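Local coordinates for fructuronate-tagaturonate epimerase UxaE from Cohnella laeviribosi in complex with 1 glycerol (Cohnella laeviribosi, PDB 6IL9), which probably interconverts fructuronate and tagaturonate by zinc-dependent epimerisation in a TIM-barrel active site, at residues G226-H231 / H329-D334; G317-F322 / F352-R357. One frame throughout, in Å; residues are numbered along the deposited sequence.

How the contacts relate
Followed from the N terminus, the chain reaches 226-231, the turn and second strand of a beta hairpin inserted between the fourth and fifth barrel strands, then 317-322, 329-334 and 352-357. Contact 1 closes a loop of 97 intervening residues by bringing helix 319-336 back to the hairpin; contact 2 closes a shorter one of 29, bringing helix 349-358 against the beginning of that same helix. The segments alternate, so the two loops cross. One helix thus serves two neighbours: the hairpin farther along it and the next barrel helix at its start. The contact centres lie 16 Å apart, and no atoms of one contact touch those of the other.

Contact 1. Residues G226-H231 / H329-D334; sequences GPHAIH and HAAIAD
Two side chains of the hairpin strand, His228 and Ile230, reach over to two successive residues of helix 319-336, Ala331 and Ile332, and do so without a single hydrogen bond. The aromatic part sets the His228 ring against a methyl: CD2 lies 3.7 Å from CB of Ala331, which approaches the ring obliquely. Pro227 CG covers one ring face, 3.6 Å above its plane, so the turn residue backs the imidazole. The aliphatic part pairs the two isoleucines, whose side chains cross at about a right angle. Ile230 CD1 meets Ile332 CD1 at 4.0 Å and is nearly as close to Ile332 CG1; with chi2 at -178° the Ile230 chain is stretched out to bring that methyl across the gap. Phe285 of helix 281-293 touches both isoleucines and completes this buried apolar cluster. Polar groups act away from the interface: Asp334 forms a salt bridge with Arg362, and His231 is hydrogen-bonded to Thr222 in the partner strand. The tight two-residue turn, Gly226-Pro227, has the backbone angles of a type II' turn, and the whole is a beta hairpin packed by one side on the outer helices of a TIM barrel.

Contact 2. Residues G317-F322 / F352-R357; sequences GDIAQF and FALVGR
Leu354 meets Ile319 and Phe322 through one methyl, CD1, and this is where the two helices pack closely. CD1 approaches Ile319 CG1 to 3.9 Å and is almost as near to Ile319 CD1, the two side chains crossing at a slant. The same methyl comes 4.1 Å from Phe322 CD2, lying at the ring's edge near its plane. Here the leucine and the aromatic side chain slide past each other in opposite directions, so that neither points straight at the other. An extended chi2 of 171° carries CD1 well out from the Leu354 backbone, which explains how helices whose nearest CA atoms, those of Phe322 and Leu354, are 9.3 Å apart can still touch. Phe322 swings its ring anti to its own N (chi1 172°) and is buried, meeting Phe305 edge-to-face. Val355 adds some cover without direct contact.

The other side is looser. Ile319 and Leu354 are partly exposed, and beyond them the interface opens toward solvent, where Arg357 has a long, weak ion pair with Glu323. Asp318, also exposed, takes no part across the gap but occupies the N-cap position of helix 319-336: its OD1 accepts from Ala320 N at 3.0 Å in a weak bond bent to 133°.

In the barrel, helix 319-336 follows strand 300-302 and leads into strand 339-342, while helix 349-358 links that strand to 363-367. The contact therefore joins two consecutive outer helices of the TIM barrel, with Val351 extending it toward the start of the second helix and Leu326 along the first, and with helix 469-487 covering Phe352 on the far side of helix 349-358.

Contact 1. Residues G226-H231 / H329-D334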
# COMPACT_ATOMS: atom_id res chain seq x y z
N GLY A 226 -29.52 -4.53 6.43
CA GLY A 226 -30.19 -3.35 5.95
C GLY A 226 -31.28 -3.72 4.97
O GLY A 226 -32.07 -4.65 5.21
N PRO A 227 -31.34 -3.02 3.83
CA PRO A 227 -32.38 -3.31 2.84
C PRO A 227 -32.13 -4.56 2.02
O PRO A 227 -32.90 -4.85 1.10
CB PRO A 227 -32.35 -2.05 1.95
CG PRO A 227 -30.93 -1.60 2.03
CD PRO A 227 -30.44 -1.94 3.41
N HIS A 228 -31.07 -5.30 2.32
CA HIS A 228 -30.67 -6.45 1.53
C HIS A 228 -30.99 -7.74 2.28
O HIS A 228 -30.65 -7.88 3.45
CB HIS A 228 -29.17 -6.38 1.21
CG HIS A 228 -28.78 -5.08 0.58
ND1 HIS A 228 -29.09 -4.77 -0.72
CD2 HIS A 228 -28.14 -4.00 1.09
CE1 HIS A 228 -28.64 -3.56 -1.00
NE2 HIS A 228 -28.06 -3.07 0.09
N ALA A 229 -31.65 -8.66 1.60
CA ALA A 229 -31.92 -9.98 2.13
C ALA A 229 -30.88 -10.94 1.56
O ALA A 229 -30.67 -10.98 0.35
CB ALA A 229 -33.33 -10.44 1.78
N ILE A 230 -30.21 -11.67 2.45
CA ILE A 230 -29.21 -12.66 2.06
C ILE A 230 -29.73 -14.02 2.50
O ILE A 230 -29.94 -14.26 3.70
CB ILE A 230 -27.84 -12.37 2.69
CG1 ILE A 230 -27.33 -10.99 2.23
CG2 ILE A 230 -26.84 -13.46 2.33
CD1 ILE A 230 -25.94 -10.65 2.76
N HIS A 231 -29.96 -14.90 1.54
CA HIS A 231 -30.56 -16.20 1.79
C HIS A 231 -29.58 -17.30 1.40
O HIS A 231 -28.89 -17.19 0.39
CB HIS A 231 -31.87 -16.36 1.01
CG HIS A 231 -32.63 -17.61 1.33
ND1 HIS A 231 -33.33 -17.78 2.50
CD2 HIS A 231 -32.79 -18.76 0.63
CE1 HIS A 231 -33.89 -18.98 2.51
NE2 HIS A 231 -33.57 -19.59 1.39
N HIS A 329 -21.98 -5.50 -0.35
CA HIS A 329 -20.69 -5.60 0.33
C HIS A 329 -20.57 -4.53 1.40
O HIS A 329 -20.12 -4.80 2.52
CB HIS A 329 -19.54 -5.44 -0.66
CG HIS A 329 -19.28 -6.64 -1.52
ND1 HIS A 329 -19.13 -7.91 -1.01
CD2 HIS A 329 -19.09 -6.74 -2.86
CE1 HIS A 329 -18.89 -8.75 -2.00
NE2 HIS A 329 -18.87 -8.07 -3.13
N ALA A 330 -20.95 -3.29 1.06
CA ALA A 330 -20.84 -2.18 2.01
C ALA A 330 -21.80 -2.35 3.17
O ALA A 330 -21.48 -1.98 4.31
CB ALA A 330 -21.12 -0.85 1.31
N ALA A 331 -22.99 -2.90 2.91
CA ALA A 331 -23.95 -3.14 3.98
C ALA A 331 -23.46 -4.21 4.94
O ALA A 331 -23.68 -4.12 6.15
CB ALA A 331 -25.31 -3.53 3.38
N ILE A 332 -22.80 -5.24 4.40
CA ILE A 332 -22.23 -6.29 5.25
C ILE A 332 -21.15 -5.72 6.15
O ILE A 332 -21.10 -6.00 7.36
CB ILE A 332 -21.68 -7.44 4.39
CG1 ILE A 332 -22.83 -8.13 3.66
CG2 ILE A 332 -20.87 -8.43 5.25
CD1 ILE A 332 -22.36 -8.93 2.44
N ALA A 333 -20.24 -4.92 5.58
CA ALA A 333 -19.22 -4.26 6.39
C ALA A 333 -19.84 -3.42 7.50
O ALA A 333 -19.36 -3.43 8.63
CB ALA A 333 -18.33 -3.39 5.50
N ASP A 334 -20.90 -2.68 7.19
CA ASP A 334 -21.54 -1.83 8.19
C ASP A 334 -22.16 -2.69 9.29
O ASP A 334 -22.08 -2.35 10.48
CB ASP A 334 -22.61 -0.94 7.54
CG ASP A 334 -22.02 0.23 6.75
OD1 ASP A 334 -20.81 0.54 6.90
OD2 ASP A 334 -22.77 0.86 5.98

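Contact 2. Residues G317-F322 / F352-R357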
# COMPACT_ATOMS: atom_id res chain seq x y z
N GLY A 317 -15.15 -3.96 -16.63
CA GLY A 317 -16.37 -4.69 -16.35
C GLY A 317 -17.58 -3.79 -16.48
O GLY A 317 -17.53 -2.74 -17.12
N ASP A 318 -18.68 -4.24 -15.88
CA ASP A 318 -19.98 -3.57 -15.96
C ASP A 318 -20.16 -2.83 -14.64
O ASP A 318 -20.40 -3.46 -13.60
CB ASP A 318 -21.08 -4.60 -16.20
CG ASP A 318 -22.48 -3.98 -16.25
OD1 ASP A 318 -22.65 -2.79 -15.92
OD2 ASP A 318 -23.42 -4.72 -16.63
N ILE A 319 -20.05 -1.50 -14.69
CA ILE A 319 -20.05 -0.67 -13.48
C ILE A 319 -21.41 -0.68 -12.80
O ILE A 319 -21.49 -0.47 -11.58
CB ILE A 319 -19.59 0.77 -13.81
CG1 ILE A 319 -19.21 1.53 -12.54
CG2 ILE A 319 -20.67 1.53 -14.58
CD1 ILE A 319 -17.86 1.10 -11.95
N ALA A 320 -22.48 -0.96 -13.54
CA ALA A 320 -23.78 -1.10 -12.89
C ALA A 320 -23.81 -2.34 -12.01
O ALA A 320 -24.35 -2.31 -10.89
CB ALA A 320 -24.89 -1.15 -13.94
N GLN A 321 -23.25 -3.45 -12.50
CA GLN A 321 -23.18 -4.66 -11.68
C GLN A 321 -22.22 -4.46 -10.52
O GLN A 321 -22.49 -4.91 -9.40
CB GLN A 321 -22.76 -5.86 -12.52
CG GLN A 321 -22.77 -7.18 -11.76
CD GLN A 321 -24.16 -7.57 -11.28
OE1 GLN A 321 -25.17 -7.25 -11.92
NE2 GLN A 321 -24.22 -8.27 -10.15
N PHE A 322 -21.09 -3.78 -10.77
CA PHE A 322 -20.19 -3.46 -9.67
C PHE A 322 -20.92 -2.69 -8.58
O PHE A 322 -20.75 -2.98 -7.39
CB PHE A 322 -18.98 -2.66 -10.17
CG PHE A 322 -18.11 -2.13 -9.06
CD1 PHE A 322 -17.16 -2.95 -8.47
CD2 PHE A 322 -18.26 -0.83 -8.59
CE1 PHE A 322 -16.36 -2.49 -7.42
CE2 PHE A 322 -17.48 -0.36 -7.55
CZ PHE A 322 -16.52 -1.20 -6.97
N PHE A 352 -14.52 5.34 -7.61
CA PHE A 352 -14.22 6.03 -6.37
C PHE A 352 -15.44 6.71 -5.78
O PHE A 352 -15.67 6.64 -4.56
CB PHE A 352 -13.12 7.05 -6.59
CG PHE A 352 -11.76 6.45 -6.76
CD1 PHE A 352 -11.48 5.18 -6.26
CD2 PHE A 352 -10.77 7.15 -7.41
CE1 PHE A 352 -10.21 4.63 -6.42
CE2 PHE A 352 -9.50 6.60 -7.57
CZ PHE A 352 -9.22 5.36 -7.08
N ALA A 353 -16.25 7.40 -6.60
CA ALA A 353 -17.42 8.06 -6.03
C ALA A 353 -18.39 7.04 -5.45
O ALA A 353 -18.98 7.26 -4.38
CB ALA A 353 -18.10 8.93 -7.09
N LEU A 354 -18.55 5.91 -6.14
CA LEU A 354 -19.40 4.84 -5.63
C LEU A 354 -18.88 4.33 -4.30
O LEU A 354 -19.65 4.11 -3.36
CB LEU A 354 -19.45 3.69 -6.65
CG LEU A 354 -20.22 3.98 -7.94
CD1 LEU A 354 -20.00 2.83 -8.93
CD2 LEU A 354 -21.70 4.14 -7.67
N VAL A 355 -17.57 4.10 -4.20
CA VAL A 355 -17.02 3.59 -2.95
C VAL A 355 -17.27 4.58 -1.82
O VAL A 355 -17.71 4.20 -0.73
CB VAL A 355 -15.52 3.28 -3.10
CG1 VAL A 355 -14.87 3.06 -1.73
CG2 VAL A 355 -15.34 2.03 -3.97
N GLY A 356 -17.01 5.86 -2.08
CA GLY A 356 -17.22 6.87 -1.06
C GLY A 356 -18.68 6.95 -0.63
O GLY A 356 -18.98 7.06 0.56
N ARG A 357 -19.59 6.88 -1.60
CA ARG A 357 -21.01 7.00 -1.28
C ARG A 357 -21.51 5.80 -0.48
O ARG A 357 -22.17 5.96 0.55
CB ARG A 357 -21.82 7.17 -2.57
CG ARG A 357 -23.23 7.67 -2.32
CD ARG A 357 -24.26 6.99 -3.19
NE ARG A 357 -23.92 7.01 -4.61
CZ ARG A 357 -24.66 6.42 -5.55
NH1 ARG A 357 -25.79 5.80 -5.20
NH2 ARG A 357 -24.30 6.47 -6.82